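Local structure of vacuolar protein sorting-associated protein 29 (5XCJ) at residues L69-V74 against H86-I91; D47-L52 against V56-G61. The protein binds zinc in a metallophosphatase fold and probably serves vacuolar protein sorting as a component of the retromer complex. The protein carries 1 engineered substitution. All coordinates share one frame; numbering follows the deposited sequence.

Contact 1: residues L69-V74 against H86-I91; sequences LNETEV and HGHQVI
His86 and Glu71 meet through a shared water where the loop after strand 80-85 of this calcineurin-like metallophosphatase fold passes the turn leading into strand 72-77. The backbone N of His86 gives its hydrogen to the water at 3.0 Å, and the water in turn donates to Glu71 O at 2.6 Å. The imidazole of His86 leads away from Glu71 toward the metal-binding site, which holds no zinc here: its NE2 is hydrogen-bonded to Asp8, a residue that binds both zinc ions in a metal-bound structure of this protein, and its side chain also lies against Asn39, another zinc ligand there. Its ND1 is hydrogen-bonded to His88 ND1 at 3.0 Å, so both ring nitrogens are engaged and the rotation of the ring is fixed.

Gly87, with a positive phi, starts the turn that Val90 closes. The His88 ring then offers one face to the amide of Gln89, whose CD lies 3.3 Å above the ring plane, toward the rim. Gln89 makes the direct link to the other segment. A bend at chi2 (89°) folds its chain back so that NE2 reaches Glu71 OE2 at 3.1 Å. This bond is nearly straight at the hydrogen (163°), lies in the amide plane and meets OE2 almost along its C-O axis, although the carboxylate is turned 42° from the amide. Gln89 NE2 also donates to the water, at 3.0 Å, while Gln89 OE1 takes a weak bond from the backbone N of Gly87, holding the amide at both ends. Val90 packs against Ala98, Leu99 and Tyr102 of helix 96-106, and its backbone N closes the turn on Gly87 O at 3.3 Å.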
loop_
_atom_site.group_PDB
_atom_site.type_symbol
_atom_site.label_atom_id
_atom_site.label_comp_id
_atom_site.label_asym_id
_atom_site.label_seq_id
_atom_site.Cartn_x
_atom_site.Cartn_y
_atom_site.Cartn_z
ATOM N N LEU A 69 0.033 13.489 10.421
ATOM C CA LEU A 69 0.196 12.656 9.238
ATOM C C LEU A 69 0.507 13.486 8.004
ATOM O O LEU A 69 -0.271 14.344 7.618
ATOM C CB LEU A 69 -1.078 11.858 8.978
ATOM C CG LEU A 69 -1.342 10.631 9.846
ATOM C CD1 LEU A 69 -2.442 9.775 9.235
ATOM C CD2 LEU A 69 -0.065 9.830 10.047
ATOM N N ASN A 70 1.674 13.250 7.419
ATOM C CA ASN A 70 2.074 13.946 6.208
ATOM C C ASN A 70 1.353 13.381 4.989
ATOM O O ASN A 70 1.018 12.207 4.948
ATOM C CB ASN A 70 3.581 13.849 6.007
ATOM C CG ASN A 70 4.347 14.800 6.896
ATOM O OD1 ASN A 70 3.809 15.799 7.368
ATOM N ND2 ASN A 70 5.611 14.494 7.130
ATOM N N GLU A 71 1.073 14.243 4.023
ATOM C CA GLU A 71 0.424 13.834 2.787
ATOM C C GLU A 71 1.306 12.918 1.933
ATOM O O GLU A 71 0.817 11.999 1.292
ATOM C CB GLU A 71 -0.061 15.046 1.993
ATOM C CG GLU A 71 -1.025 15.916 2.779
ATOM C CD GLU A 71 -2.385 16.053 2.126
ATOM O OE1 GLU A 71 -2.988 17.123 2.266
ATOM O OE2 GLU A 71 -2.860 15.105 1.485
ATOM N N THR A 72 2.602 13.209 1.906
ATOM C CA THR A 72 3.553 12.408 1.139
ATOM C C THR A 72 4.801 12.062 1.947
ATOM O O THR A 72 5.222 12.819 2.807
ATOM C CB THR A 72 3.989 13.120 -0.162
ATOM O OG1 THR A 72 4.916 14.164 0.146
ATOM C CG2 THR A 72 2.794 13.705 -0.891
ATOM N N GLU A 73 5.373 10.894 1.677
ATOM C CA GLU A 73 6.583 10.459 2.362
ATOM C C GLU A 73 7.535 9.783 1.385
ATOM O O GLU A 73 7.089 9.089 0.482
ATOM C CB GLU A 73 6.238 9.506 3.503
ATOM C CG GLU A 73 5.409 10.146 4.601
ATOM C CD GLU A 73 6.233 11.065 5.479
ATOM O OE1 GLU A 73 7.428 11.248 5.188
ATOM O OE2 GLU A 73 5.688 11.602 6.461
ATOM N N VAL A 74 8.833 10.026 1.555
ATOM C CA VAL A 74 9.864 9.428 0.708
ATOM C C VAL A 74 10.843 8.634 1.565
ATOM O O VAL A 74 11.453 9.171 2.481
ATOM C CB VAL A 74 10.629 10.499 -0.083
ATOM C CG1 VAL A 74 11.723 9.863 -0.921
ATOM C CG2 VAL A 74 9.676 11.299 -0.952
ATOM N N HIS A 86 -1.567 8.684 -0.353
ATOM C CA HIS A 86 -2.834 7.971 -0.457
ATOM C C HIS A 86 -3.335 7.819 -1.892
ATOM O O HIS A 86 -3.837 6.768 -2.267
ATOM C CB HIS A 86 -3.911 8.591 0.431
ATOM C CG HIS A 86 -5.197 7.832 0.420
ATOM N ND1 HIS A 86 -6.368 8.358 -0.081
ATOM C CD2 HIS A 86 -5.496 6.581 0.833
ATOM C CE1 HIS A 86 -7.330 7.462 0.026
ATOM N NE2 HIS A 86 -6.828 6.375 0.579
ATOM N N GLY A 87 -3.141 8.847 -2.708
ATOM C CA GLY A 87 -3.564 8.804 -4.092
ATOM C C GLY A 87 -4.875 9.465 -4.488
ATOM O O GLY A 87 -5.193 9.527 -5.666
ATOM N N HIS A 88 -5.638 9.947 -3.516
ATOM C CA HIS A 88 -6.871 10.671 -3.815
ATOM C C HIS A 88 -6.550 12.008 -4.498
ATOM O O HIS A 88 -7.359 12.543 -5.241
ATOM C CB HIS A 88 -7.782 10.851 -2.594
ATOM C CG HIS A 88 -7.210 11.715 -1.518
ATOM N ND1 HIS A 88 -6.213 11.288 -0.669
ATOM C CD2 HIS A 88 -7.517 12.975 -1.130
ATOM C CE1 HIS A 88 -5.929 12.246 0.189
ATOM N NE2 HIS A 88 -6.698 13.285 -0.074
ATOM N N GLN A 89 -5.370 12.534 -4.187
ATOM C CA GLN A 89 -4.858 13.789 -4.733
ATOM C C GLN A 89 -4.458 13.712 -6.208
ATOM O O GLN A 89 -4.338 14.735 -6.872
ATOM C CB GLN A 89 -3.692 14.318 -3.903
ATOM C CG GLN A 89 -3.888 14.196 -2.408
ATOM C CD GLN A 89 -3.389 12.875 -1.878
ATOM O OE1 GLN A 89 -3.397 11.874 -2.582
ATOM N NE2 GLN A 89 -2.944 12.871 -0.637
ATOM N N VAL A 90 -4.260 12.503 -6.713
ATOM C CA VAL A 90 -3.841 12.340 -8.091
ATOM C C VAL A 90 -5.056 12.436 -8.991
ATOM O O VAL A 90 -5.883 11.538 -9.036
ATOM C CB VAL A 90 -3.182 10.969 -8.302
ATOM C CG1 VAL A 90 -2.899 10.728 -9.775
ATOM C CG2 VAL A 90 -1.921 10.845 -7.463
ATOM N N ILE A 91 -5.158 13.558 -9.699
ATOM C CA ILE A 91 -6.272 13.795 -10.610
ATOM C C ILE A 91 -5.801 13.897 -12.073
ATOM O O ILE A 91 -4.867 14.633 -12.338
ATOM C CB ILE A 91 -7.124 15.003 -10.195
ATOM C CG1 ILE A 91 -6.305 16.286 -10.228
ATOM C CG2 ILE A 91 -7.708 14.770 -8.813
ATOM C CD1 ILE A 91 -7.129 17.530 -10.000
HETATM O O HOH W 1 -1.646 11.049 1.417
#

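Contact 2: residues D47-L52 against V56-G61; sequences DILRTL and VHVVKG
Leu49 lies over Val56 and Val58 where helix 43-52 packs on strand 55-58, the closing half of a beta-alpha-beta crossover that starts from strand 33-36. The short segment axes come within 9.0 Å of each other and run in roughly opposite directions, 144° apart. Leu49 points at the strand, and its CB rests 3.9 Å from CG1 of Val56. Farther out, Leu49 CD1 reaches CG2 of Val58 at 4.1 Å, the two side chains crossing at about a right angle. Val34 and Leu40 also touch Leu49, making it part of the buried layer between helix and sheet.

Arg50 follows at the margin of this layer. Its chain, bent at chi2 and chi3, curls back across Val56, with CD 3.4 Å from CG2 of that valine. NH1 is hydrogen-bonded to the backbone O of Arg54, just ahead of the strand, and NE makes a weak bond to Tyr46 OH; together they steady the flat group. Val56 CG2 sits over one face of the Arg50 guanidinium, 3.0 Å above its plane and offset toward the rim.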
loop_
_atom_site.group_PDB
_atom_site.type_symbol
_atom_site.label_atom_id
_atom_site.label_comp_id
_atom_site.label_asym_id
_atom_site.label_seq_id
_atom_site.Cartn_x
_atom_site.Cartn_y
_atom_site.Cartn_z
ATOM N N ASP A 47 -1.884 0.505 16.030
ATOM C CA ASP A 47 -1.297 -0.390 17.009
ATOM C C ASP A 47 -0.875 -1.688 16.331
ATOM O O ASP A 47 0.204 -2.207 16.587
ATOM C CB ASP A 47 -2.292 -0.689 18.124
ATOM C CG ASP A 47 -2.355 0.414 19.155
ATOM O OD1 ASP A 47 -2.118 1.584 18.801
ATOM O OD2 ASP A 47 -2.645 0.103 20.321
ATOM N N ILE A 48 -1.737 -2.192 15.450
ATOM C CA ILE A 48 -1.474 -3.424 14.719
ATOM C C ILE A 48 -0.246 -3.292 13.826
ATOM O O ILE A 48 0.606 -4.169 13.801
ATOM C CB ILE A 48 -2.680 -3.812 13.848
ATOM C CG1 ILE A 48 -3.910 -4.070 14.714
ATOM C CG2 ILE A 48 -2.370 -5.036 13.009
ATOM C CD1 ILE A 48 -5.118 -4.524 13.929
ATOM N N LEU A 49 -0.147 -2.169 13.121
ATOM C CA LEU A 49 0.982 -1.895 12.232
ATOM C C LEU A 49 2.296 -1.826 12.999
ATOM O O LEU A 49 3.324 -2.298 12.537
ATOM C CB LEU A 49 0.775 -0.583 11.479
ATOM C CG LEU A 49 -0.339 -0.535 10.437
ATOM C CD1 LEU A 49 -0.511 0.884 9.925
ATOM C CD2 LEU A 49 -0.036 -1.486 9.293
ATOM N N ARG A 50 2.244 -1.255 14.198
ATOM C CA ARG A 50 3.421 -1.124 15.051
ATOM C C ARG A 50 3.939 -2.500 15.474
ATOM O O ARG A 50 5.134 -2.682 15.654
ATOM C CB ARG A 50 3.115 -0.256 16.271
ATOM C CG ARG A 50 3.544 1.199 16.141
ATOM C CD ARG A 50 3.774 1.612 14.699
ATOM N NE ARG A 50 4.863 2.570 14.556
ATOM C CZ ARG A 50 6.153 2.248 14.598
ATOM N NH1 ARG A 50 6.520 0.991 14.788
ATOM N NH2 ARG A 50 7.076 3.182 14.454
ATOM N N THR A 51 3.031 -3.452 15.653
ATOM C CA THR A 51 3.422 -4.822 15.984
ATOM C C THR A 51 4.153 -5.552 14.847
ATOM O O THR A 51 5.094 -6.299 15.080
ATOM C CB THR A 51 2.228 -5.683 16.452
ATOM O OG1 THR A 51 1.314 -5.887 15.372
ATOM C CG2 THR A 51 1.505 -5.030 17.622
ATOM N N LEU A 52 3.686 -5.336 13.624
ATOM C CA LEU A 52 4.244 -5.986 12.434
ATOM C C LEU A 52 5.691 -5.663 12.079
ATOM O O LEU A 52 6.446 -6.549 11.695
ATOM C CB LEU A 52 3.351 -5.710 11.230
ATOM C CG LEU A 52 1.874 -6.034 11.420
ATOM C CD1 LEU A 52 1.082 -5.747 10.157
ATOM C CD2 LEU A 52 1.700 -7.476 11.854
ATOM N N VAL A 56 7.311 1.978 10.862
ATOM C CA VAL A 56 6.008 2.145 10.243
ATOM C C VAL A 56 5.823 3.549 9.679
ATOM O O VAL A 56 6.119 4.530 10.347
ATOM C CB VAL A 56 4.882 1.856 11.245
ATOM C CG1 VAL A 56 3.526 2.049 10.597
ATOM C CG2 VAL A 56 5.025 0.447 11.799
ATOM N N HIS A 57 5.359 3.628 8.434
ATOM C CA HIS A 57 5.096 4.907 7.786
ATOM C C HIS A 57 3.652 4.985 7.320
ATOM O O HIS A 57 3.159 4.085 6.645
ATOM C CB HIS A 57 6.031 5.105 6.604
ATOM C CG HIS A 57 7.467 4.883 6.938
ATOM N ND1 HIS A 57 8.341 5.917 7.185
ATOM C CD2 HIS A 57 8.185 3.745 7.073
ATOM C CE1 HIS A 57 9.533 5.426 7.455
ATOM N NE2 HIS A 57 9.467 4.110 7.398
ATOM N N VAL A 58 2.970 6.049 7.723
ATOM C CA VAL A 58 1.586 6.269 7.337
ATOM C C VAL A 58 1.350 7.674 6.792
ATOM O O VAL A 58 1.692 8.659 7.426
ATOM C CB VAL A 58 0.638 6.021 8.522
ATOM C CG1 VAL A 58 -0.805 6.211 8.098
ATOM C CG2 VAL A 58 0.861 4.633 9.089
ATOM N N VAL A 59 0.771 7.756 5.605
ATOM C CA VAL A 59 0.440 9.046 5.003
ATOM C C VAL A 59 -1.027 9.381 5.263
ATOM O O VAL A 59 -1.817 8.502 5.606
ATOM C CB VAL A 59 0.732 9.084 3.494
ATOM C CG1 VAL A 59 2.230 9.099 3.246
ATOM C CG2 VAL A 59 0.070 7.912 2.792
ATOM N N LYS A 60 -1.391 10.647 5.091
ATOM C CA LYS A 60 -2.764 11.061 5.333
ATOM C C LYS A 60 -3.719 10.660 4.217
ATOM O O LYS A 60 -3.525 10.981 3.055
ATOM C CB LYS A 60 -2.847 12.569 5.565
ATOM C CG LYS A 60 -4.268 13.062 5.751
ATOM C CD LYS A 60 -4.322 14.545 6.057
ATOM C CE LYS A 60 -5.755 15.029 6.154
ATOM N NZ LYS A 60 -6.610 14.500 5.060
ATOM N N GLY A 61 -4.757 9.936 4.608
ATOM C CA GLY A 61 -5.794 9.473 3.716
ATOM C C GLY A 61 -6.908 10.485 3.531
ATOM O O GLY A 61 -6.871 11.570 4.093
#

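Contact 2 is the more hydrophobic of the two and combines a buried leucine and valine with a partly exposed margin, whereas contact 1 buries less surface and relies on an amide, a carboxylate and a water. Contact 2 closes a helix on the edge strand of the six-stranded sheet; contact 1 joins the residues entering strand 72-77 to the loop leaving its antiparallel neighbour 80-85, at the open end of this hairpin of the five-stranded sheet. The segments nevertheless adjoin: Lys60 N probably bonds to Asn70 O at 2.9 Å, and His86 CB packs on Lys60 O. Residues 56-61 run from the hydrophobic layer toward the metal-binding site, ending just before the engineered Ala62, which occupies the place of a zinc ligand.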